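Tryptophane-5-halogenase (Microbispora sp. ATCC PTA-5024, PDB 5UAO) probably uses flavin chemistry to chlorinate a tryptophan of a lanthipeptide precursor at the indole 5-position during biosynthesis of the antibiotic NAI-107. Local coordinates at residues T274-T286 and Y405-K417. Numbering follows the deposited sequence.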
ATOM      1  N   THR A 274      -1.783  23.450 -16.814  1.00 25.74           N
ATOM      2  CA  THR A 274      -1.398  24.449 -15.844  1.00 23.80           C
ATOM      3  C   THR A 274       0.103  24.705 -16.076  1.00 26.07           C
ATOM      4  O   THR A 274       0.869  23.763 -16.384  1.00 23.51           O
ATOM      5  CB  THR A 274      -1.641  23.889 -14.435  1.00 25.29           C
ATOM      6  OG1 THR A 274      -3.045  23.703 -14.214  1.00 23.95           O
ATOM      7  CG2 THR A 274      -1.102  24.773 -13.411  1.00 24.04           C
ATOM      8  N   THR A 275       0.551  25.940 -15.914  1.00 24.83           N
ATOM      9  CA  THR A 275       1.985  26.233 -16.031  1.00 24.74           C
ATOM     10  C   THR A 275       2.503  26.571 -14.616  1.00 26.13           C
ATOM     11  O   THR A 275       1.806  27.259 -13.826  1.00 24.36           O
ATOM     12  CB  THR A 275       2.229  27.400 -16.998  1.00 27.45           C
ATOM     13  OG1 THR A 275       1.691  27.073 -18.292  1.00 27.30           O
ATOM     14  CG2 THR A 275       3.731  27.738 -17.139  1.00 26.10           C
ATOM     15  N   ALA A 276       3.687  26.070 -14.309  1.00 23.67           N
ATOM     16  CA  ALA A 276       4.397  26.390 -13.071  1.00 24.28           C
ATOM     17  C   ALA A 276       5.730  26.972 -13.470  1.00 24.76           C
ATOM     18  O   ALA A 276       6.567  26.270 -14.075  1.00 21.80           O
ATOM     19  CB  ALA A 276       4.618  25.134 -12.263  1.00 22.33           C
ATOM     20  N   THR A 277       5.906  28.261 -13.145  1.00 24.55           N
ATOM     21  CA  THR A 277       7.061  29.037 -13.604  1.00 22.62           C
ATOM     22  C   THR A 277       7.923  29.432 -12.411  1.00 21.92           C
ATOM     23  O   THR A 277       7.422  30.084 -11.481  1.00 25.10           O
ATOM     24  CB  THR A 277       6.529  30.315 -14.327  1.00 24.37           C
ATOM     25  OG1 THR A 277       5.756  29.947 -15.491  1.00 24.75           O
ATOM     26  CG2 THR A 277       7.580  31.206 -14.784  1.00 23.84           C
ATOM     27  N   THR A 278       9.205  29.164 -12.486  1.00 21.93           N
ATOM     28  CA  THR A 278      10.114  29.508 -11.384  1.00 22.13           C
ATOM     29  C   THR A 278      10.252  31.051 -11.351  1.00 25.03           C
ATOM     30  O   THR A 278      10.366  31.669 -12.405  1.00 22.93           O
ATOM     31  CB  THR A 278      11.457  28.884 -11.596  1.00 20.85           C
ATOM     32  OG1 THR A 278      11.367  27.454 -11.626  1.00 22.94           O
ATOM     33  CG2 THR A 278      12.447  29.197 -10.434  1.00 22.82           C
ATOM     34  N   MET A 279      10.234  31.628 -10.139  1.00 22.90           N
ATOM     35  CA  MET A 279      10.266  33.039  -9.894  1.00 23.17           C
ATOM     36  C   MET A 279      11.407  33.257  -8.869  1.00 22.88           C
ATOM     37  O   MET A 279      12.036  32.294  -8.414  1.00 23.98           O
ATOM     38  CB  MET A 279       8.935  33.532  -9.304  1.00 22.70           C
ATOM     39  CG  MET A 279       7.675  33.320 -10.186  1.00 23.13           C
ATOM     40  SD  MET A 279       7.741  34.396 -11.635  1.00 26.33           S
ATOM     41  CE  MET A 279       7.048  35.872 -10.930  1.00 24.96           C
ATOM     42  N   ASN A 280      11.717  34.504  -8.584  1.00 22.96           N
ATOM     43  CA  ASN A 280      12.925  34.781  -7.771  1.00 26.33           C
ATOM     44  C   ASN A 280      12.818  34.279  -6.336  1.00 24.82           C
ATOM     45  O   ASN A 280      13.819  33.898  -5.722  1.00 28.34           O
ATOM     46  CB  ASN A 280      13.240  36.284  -7.780  1.00 25.74           C
ATOM     47  CG  ASN A 280      13.712  36.789  -9.162  1.00 26.16           C
ATOM     48  OD1 ASN A 280      14.234  36.034  -9.945  1.00 27.48           O
ATOM     49  ND2 ASN A 280      13.548  38.093  -9.418  1.00 25.80           N
ATOM     50  N   ALA A 281      11.610  34.319  -5.801  1.00 26.08           N
ATOM     51  CA  ALA A 281      11.365  33.916  -4.406  1.00 24.72           C
ATOM     52  C   ALA A 281      10.203  32.926  -4.294  1.00 25.51           C
ATOM     53  O   ALA A 281       9.467  32.937  -3.280  1.00 24.52           O
ATOM     54  CB  ALA A 281      11.060  35.165  -3.624  1.00 27.27           C
ATOM     55  N   GLY A 282      10.067  32.009  -5.271  1.00 22.93           N
ATOM     56  CA  GLY A 282       8.946  31.066  -5.306  1.00 23.11           C
ATOM     57  C   GLY A 282       8.602  30.734  -6.737  1.00 22.99           C
ATOM     58  O   GLY A 282       9.519  30.529  -7.550  1.00 25.18           O
ATOM     59  N   TRP A 283       7.307  30.700  -7.050  1.00 22.78           N
ATOM     60  CA  TRP A 283       6.917  30.288  -8.400  1.00 21.66           C
ATOM     61  C   TRP A 283       5.528  30.821  -8.690  1.00 21.84           C
ATOM     62  O   TRP A 283       4.766  31.149  -7.762  1.00 21.42           O
ATOM     63  CB  TRP A 283       6.963  28.717  -8.507  1.00 22.46           C
ATOM     64  CG  TRP A 283       5.925  28.020  -7.619  1.00 22.34           C
ATOM     65  CD1 TRP A 283       6.024  27.779  -6.288  1.00 23.81           C
ATOM     66  CD2 TRP A 283       4.594  27.609  -7.989  1.00 22.23           C
ATOM     67  NE1 TRP A 283       4.861  27.211  -5.809  1.00 25.21           N
ATOM     68  CE2 TRP A 283       3.978  27.080  -6.839  1.00 22.43           C
ATOM     69  CE3 TRP A 283       3.898  27.540  -9.228  1.00 24.44           C
ATOM     70  CZ2 TRP A 283       2.682  26.553  -6.855  1.00 25.52           C
ATOM     71  CZ3 TRP A 283       2.629  27.002  -9.246  1.00 23.22           C
ATOM     72  CH2 TRP A 283       2.032  26.502  -8.071  1.00 22.00           C
ATOM     73  N   CYS A 284       5.136  30.792  -9.976  1.00 21.26           N
ATOM     74  CA  CYS A 284       3.895  31.382 -10.378  1.00 20.55           C
ATOM     75  C   CYS A 284       3.077  30.397 -11.216  1.00 21.30           C
ATOM     76  O   CYS A 284       3.605  29.779 -12.110  1.00 24.25           O
ATOM     77  CB  CYS A 284       4.143  32.709 -11.157  1.00 21.22           C
ATOM     78  SG  CYS A 284       2.646  33.652 -11.516  1.00 26.27           S
ATOM     79  N   TRP A 285       1.818  30.223 -10.879  1.00 22.29           N
ATOM     80  CA  TRP A 285       0.901  29.370 -11.689  1.00 23.02           C
ATOM     81  C   TRP A 285       0.257  30.183 -12.755  1.00 25.14           C
ATOM     82  O   TRP A 285       0.032  31.393 -12.564  1.00 24.52           O
ATOM     83  CB  TRP A 285      -0.170  28.697 -10.834  1.00 22.67           C
ATOM     84  CG  TRP A 285      -1.348  29.527 -10.353  1.00 20.68           C
ATOM     85  CD1 TRP A 285      -2.416  29.962 -11.088  1.00 24.35           C
ATOM     86  CD2 TRP A 285      -1.612  29.925  -9.014  1.00 21.53           C
ATOM     87  NE1 TRP A 285      -3.310  30.639 -10.280  1.00 24.59           N
ATOM     88  CE2 TRP A 285      -2.849  30.576  -8.992  1.00 23.05           C
ATOM     89  CE3 TRP A 285      -0.922  29.789  -7.838  1.00 21.74           C
ATOM     90  CZ2 TRP A 285      -3.403  31.099  -7.818  1.00 23.32           C
ATOM     91  CZ3 TRP A 285      -1.495  30.288  -6.653  1.00 22.09           C
ATOM     92  CH2 TRP A 285      -2.662  30.967  -6.663  1.00 23.37           C
ATOM     93  N   THR A 286      -0.114  29.485 -13.833  1.00 24.44           N
ATOM     94  CA  THR A 286      -0.957  30.014 -14.886  1.00 24.42           C
ATOM     95  C   THR A 286      -2.022  28.966 -15.180  1.00 23.57           C
ATOM     96  O   THR A 286      -1.696  27.858 -15.664  1.00 23.24           O
ATOM     97  CB  THR A 286      -0.178  30.299 -16.189  1.00 25.93           C
ATOM     98  OG1 THR A 286       0.866  31.257 -15.980  1.00 27.55           O
ATOM     99  CG2 THR A 286      -1.123  30.903 -17.245  1.00 26.26           C
ATOM    100  N   TYR A 405      11.414  21.497  -4.832  1.00 24.13           N
ATOM    101  CA  TYR A 405      12.206  22.599  -4.330  1.00 24.22           C
ATOM    102  C   TYR A 405      13.686  22.332  -4.220  1.00 24.45           C
ATOM    103  O   TYR A 405      14.493  23.151  -4.674  1.00 26.75           O
ATOM    104  CB  TYR A 405      11.678  23.105  -2.964  1.00 25.77           C
ATOM    105  CG  TYR A 405      10.526  24.091  -3.111  1.00 25.07           C
ATOM    106  CD1 TYR A 405      10.767  25.424  -3.405  1.00 28.10           C
ATOM    107  CD2 TYR A 405       9.193  23.651  -3.036  1.00 27.13           C
ATOM    108  CE1 TYR A 405       9.740  26.292  -3.566  1.00 29.86           C
ATOM    109  CE2 TYR A 405       8.159  24.511  -3.175  1.00 27.42           C
ATOM    110  CZ  TYR A 405       8.451  25.826  -3.453  1.00 27.36           C
ATOM    111  OH  TYR A 405       7.472  26.674  -3.619  1.00 28.54           O
ATOM    112  N   ARG A 406      14.055  21.164  -3.686  1.00 27.14           N
ATOM    113  CA  ARG A 406      15.451  20.823  -3.409  1.00 25.06           C
ATOM    114  C   ARG A 406      16.294  20.813  -4.684  1.00 29.82           C
ATOM    115  O   ARG A 406      17.506  21.072  -4.616  1.00 24.57           O
ATOM    116  CB  ARG A 406      15.490  19.419  -2.807  1.00 27.57           C
ATOM    117  CG  ARG A 406      16.864  18.916  -2.406  1.00 31.00           C
ATOM    118  CD  ARG A 406      17.277  19.590  -1.135  1.00 37.04           C
ATOM    119  NE  ARG A 406      18.690  19.443  -0.879  1.00 39.51           N
ATOM    120  CZ  ARG A 406      19.222  19.309   0.343  1.00 45.05           C
ATOM    121  NH1 ARG A 406      18.465  19.261   1.431  1.00 43.93           N
ATOM    122  NH2 ARG A 406      20.522  19.191   0.483  1.00 40.68           N
ATOM    123  N   PHE A 407      15.696  20.459  -5.838  1.00 25.36           N
ATOM    124  CA  PHE A 407      16.498  20.173  -7.030  1.00 25.82           C
ATOM    125  C   PHE A 407      16.264  21.159  -8.202  1.00 30.44           C
ATOM    126  O   PHE A 407      16.597  20.842  -9.370  1.00 27.97           O
ATOM    127  CB  PHE A 407      16.257  18.748  -7.489  1.00 27.05           C
ATOM    128  CG  PHE A 407      16.592  17.713  -6.455  1.00 29.96           C
ATOM    129  CD1 PHE A 407      17.906  17.538  -6.040  1.00 32.59           C
ATOM    130  CD2 PHE A 407      15.612  16.930  -5.891  1.00 31.76           C
ATOM    131  CE1 PHE A 407      18.232  16.564  -5.120  1.00 36.21           C
ATOM    132  CE2 PHE A 407      15.901  16.002  -4.924  1.00 32.70           C
ATOM    133  CZ  PHE A 407      17.240  15.789  -4.557  1.00 38.76           C
ATOM    134  N   ASN A 408      15.682  22.332  -7.885  1.00 25.35           N
ATOM    135  CA  ASN A 408      15.389  23.292  -8.921  1.00 26.19           C
ATOM    136  C   ASN A 408      16.581  24.211  -9.174  1.00 24.26           C
ATOM    137  O   ASN A 408      16.725  25.279  -8.569  1.00 25.67           O
ATOM    138  CB  ASN A 408      14.088  24.100  -8.605  1.00 23.64           C
ATOM    139  CG  ASN A 408      13.681  25.005  -9.779  1.00 25.20           C
ATOM    140  OD1 ASN A 408      14.396  25.044 -10.768  1.00 24.71           O
ATOM    141  ND2 ASN A 408      12.613  25.775  -9.619  1.00 24.24           N
ATOM    142  N   GLY A 409      17.429  23.802 -10.108  1.00 29.61           N
ATOM    143  CA  GLY A 409      18.605  24.585 -10.486  1.00 28.39           C
ATOM    144  C   GLY A 409      18.437  25.749 -11.436  1.00 30.61           C
ATOM    145  O   GLY A 409      19.420  26.176 -12.042  1.00 36.15           O
ATOM    146  N   ARG A 410      17.220  26.277 -11.629  1.00 30.41           N
ATOM    147  CA  ARG A 410      16.978  27.262 -12.663  1.00 30.47           C
ATOM    148  C   ARG A 410      17.581  28.622 -12.311  1.00 32.80           C
ATOM    149  O   ARG A 410      18.126  29.260 -13.201  1.00 29.09           O
ATOM    150  CB  ARG A 410      15.472  27.460 -12.915  1.00 29.02           C
ATOM    151  CG  ARG A 410      15.111  28.229 -14.180  1.00 29.77           C
ATOM    152  CD  ARG A 410      13.705  27.908 -14.616  1.00 27.52           C
ATOM    153  NE  ARG A 410      13.396  28.294 -15.999  1.00 35.06           N
ATOM    154  CZ  ARG A 410      13.555  27.525 -17.074  1.00 35.56           C
ATOM    155  NH1 ARG A 410      13.957  26.268 -16.991  1.00 34.02           N
ATOM    156  NH2 ARG A 410      13.239  27.988 -18.259  1.00 39.43           N
ATOM    157  N   LEU A 411      17.398  29.114 -11.063  1.00 29.87           N
ATOM    158  CA  LEU A 411      17.742  30.507 -10.733  1.00 30.74           C
ATOM    159  C   LEU A 411      18.792  30.588  -9.621  1.00 33.93           C
ATOM    160  O   LEU A 411      18.876  29.695  -8.792  1.00 33.36           O
ATOM    161  CB  LEU A 411      16.501  31.320 -10.355  1.00 27.43           C
ATOM    162  CG  LEU A 411      15.440  31.477 -11.439  1.00 26.98           C
ATOM    163  CD1 LEU A 411      14.323  32.404 -10.912  1.00 27.37           C
ATOM    164  CD2 LEU A 411      16.008  31.999 -12.735  1.00 31.32           C
ATOM    165  N   ASP A 412      19.602  31.636  -9.622  1.00 36.16           N
ATOM    166  CA  ASP A 412      20.675  31.785  -8.587  1.00 40.11           C
ATOM    167  C   ASP A 412      20.373  32.856  -7.495  1.00 39.81           C
ATOM    168  O   ASP A 412      21.271  33.477  -6.923  1.00 54.09           O
ATOM    169  CB  ASP A 412      22.056  31.994  -9.261  1.00 46.44           C
ATOM    170  CG  ASP A 412      22.647  30.676  -9.873  1.00 65.89           C
ATOM    171  OD1 ASP A 412      22.189  29.550  -9.541  1.00 80.25           O
ATOM    172  OD2 ASP A 412      23.589  30.751 -10.701  1.00 78.56           O
ATOM    173  N   THR A 413      19.124  32.969  -7.119  1.00 34.31           N
ATOM    174  CA  THR A 413      18.658  33.970  -6.159  1.00 29.16           C
ATOM    175  C   THR A 413      18.819  33.410  -4.731  1.00 29.88           C
ATOM    176  O   THR A 413      18.936  32.208  -4.549  1.00 32.70           O
ATOM    177  CB  THR A 413      17.168  34.303  -6.384  1.00 31.89           C
ATOM    178  OG1 THR A 413      16.390  33.118  -6.140  1.00 30.98           O
ATOM    179  CG2 THR A 413      16.910  34.857  -7.812  1.00 32.61           C
ATOM    180  N   PRO A 414      18.829  34.290  -3.713  1.00 32.68           N
ATOM    181  CA  PRO A 414      19.047  33.791  -2.340  1.00 34.77           C
ATOM    182  C   PRO A 414      17.934  32.794  -1.934  1.00 31.90           C
ATOM    183  O   PRO A 414      18.251  31.766  -1.335  1.00 28.91           O
ATOM    184  CB  PRO A 414      19.052  35.065  -1.476  1.00 35.97           C
ATOM    185  CG  PRO A 414      19.346  36.200  -2.422  1.00 34.28           C
ATOM    186  CD  PRO A 414      18.737  35.763  -3.761  1.00 36.15           C
ATOM    187  N   PHE A 415      16.669  33.049  -2.311  1.00 32.93           N
ATOM    188  CA  PHE A 415      15.599  32.030  -2.081  1.00 28.39           C
ATOM    189  C   PHE A 415      15.971  30.671  -2.665  1.00 26.63           C
ATOM    190  O   PHE A 415      15.843  29.648  -1.963  1.00 28.14           O
ATOM    191  CB  PHE A 415      14.233  32.475  -2.581  1.00 28.15           C
ATOM    192  CG  PHE A 415      13.197  31.412  -2.448  1.00 27.17           C
ATOM    193  CD1 PHE A 415      12.510  31.260  -1.262  1.00 31.73           C
ATOM    194  CD2 PHE A 415      12.964  30.501  -3.463  1.00 27.75           C
ATOM    195  CE1 PHE A 415      11.593  30.231  -1.107  1.00 30.35           C
ATOM    196  CE2 PHE A 415      11.990  29.508  -3.337  1.00 29.41           C
ATOM    197  CZ  PHE A 415      11.310  29.368  -2.141  1.00 31.35           C
ATOM    198  N   TRP A 416      16.476  30.604  -3.902  1.00 24.71           N
ATOM    199  CA  TRP A 416      16.679  29.353  -4.555  1.00 25.29           C
ATOM    200  C   TRP A 416      17.943  28.668  -4.117  1.00 28.07           C
ATOM    201  O   TRP A 416      17.990  27.443  -3.985  1.00 24.53           O
ATOM    202  CB  TRP A 416      16.556  29.447  -6.083  1.00 27.95           C
ATOM    203  CG  TRP A 416      15.052  29.434  -6.509  1.00 23.89           C
ATOM    204  CD1 TRP A 416      14.339  30.469  -6.963  1.00 25.27           C
ATOM    205  CD2 TRP A 416      14.128  28.325  -6.405  1.00 24.64           C
ATOM    206  NE1 TRP A 416      13.033  30.111  -7.165  1.00 26.14           N
ATOM    207  CE2 TRP A 416      12.877  28.795  -6.809  1.00 24.46           C
ATOM    208  CE3 TRP A 416      14.239  27.002  -5.971  1.00 23.96           C
ATOM    209  CZ2 TRP A 416      11.728  27.991  -6.787  1.00 24.95           C
ATOM    210  CZ3 TRP A 416      13.099  26.179  -5.968  1.00 22.42           C
ATOM    211  CH2 TRP A 416      11.855  26.701  -6.392  1.00 21.91           C
ATOM    212  N   LYS A 417      18.954  29.442  -3.800  1.00 33.32           N
ATOM    213  CA  LYS A 417      20.106  28.870  -3.117  1.00 34.80           C
ATOM    214  C   LYS A 417      19.726  28.213  -1.786  1.00 30.54           C
ATOM    215  O   LYS A 417      20.132  27.061  -1.496  1.00 32.68           O
ATOM    216  CB  LYS A 417      21.175  29.957  -2.913  1.00 38.17           C
ATOM    217  CG  LYS A 417      21.842  30.394  -4.226  1.00 47.33           C
ATOM    218  CD  LYS A 417      22.889  31.493  -3.986  1.00 47.41           C
ATOM    219  CE  LYS A 417      24.008  31.476  -5.032  1.00 59.18           C
ATOM    220  NZ  LYS A 417      23.505  31.340  -6.446  1.00 67.22           N
TER
HETATM  221  O   HOH W   1      11.528  30.586 -14.893  1.00 30.79           O
HETATM  222  O   HOH W   2      15.429  35.331  -3.422  1.00 33.13           O
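Trp416 meets the hairpin 274-286 with the edge of its indole, where NE1 donates to Met279 O at 2.7 Å. That oxygen lies close to the ring plane and its C=O axis aims at NE1, though the bond is bent at the hydrogen (142°). Along the same edge, CZ2 comes to 3.5 Å from Gly282 O. Both indole faces are occupied: Thr278 CG2 (3.2 Å above the plane) and Asn408 ND2 sit toward the rim of one, Phe415 CE2 over the centre of the other. A chi1 of -61° sets Thr278 OG1 opposite its own carbonyl carbon, facing Asn408 ND2 2.9 Å away in the amide plane. Asn408 OD1 accepts from Arg410 N, closing an Asx turn, and from Gly110 N. Phe415 lays a ring face against the Ala281-Gly282 peptide, burying Gly282 N without a hydrogen-bond partner.

Toward solvent, side-chain packing gives way to water. The firm point there is Thr413, N-cap of helix 414-422, whose OG1 donates to a lone pair of Asn280 O at 2.7 Å; a water joins that carbonyl to Phe415 N. Beside the strand, another donates to Thr278 O and accepts, weakly, from Arg410 NE, whose NH1 bonds Arg112 O.

The turn between antiparallel strands 274-279 and 282-288 of the seven-stranded mixed sheet, whose Trp285 touches FAD, is thus docked largely through backbone carbonyls, which the loop and helix start supply with donors.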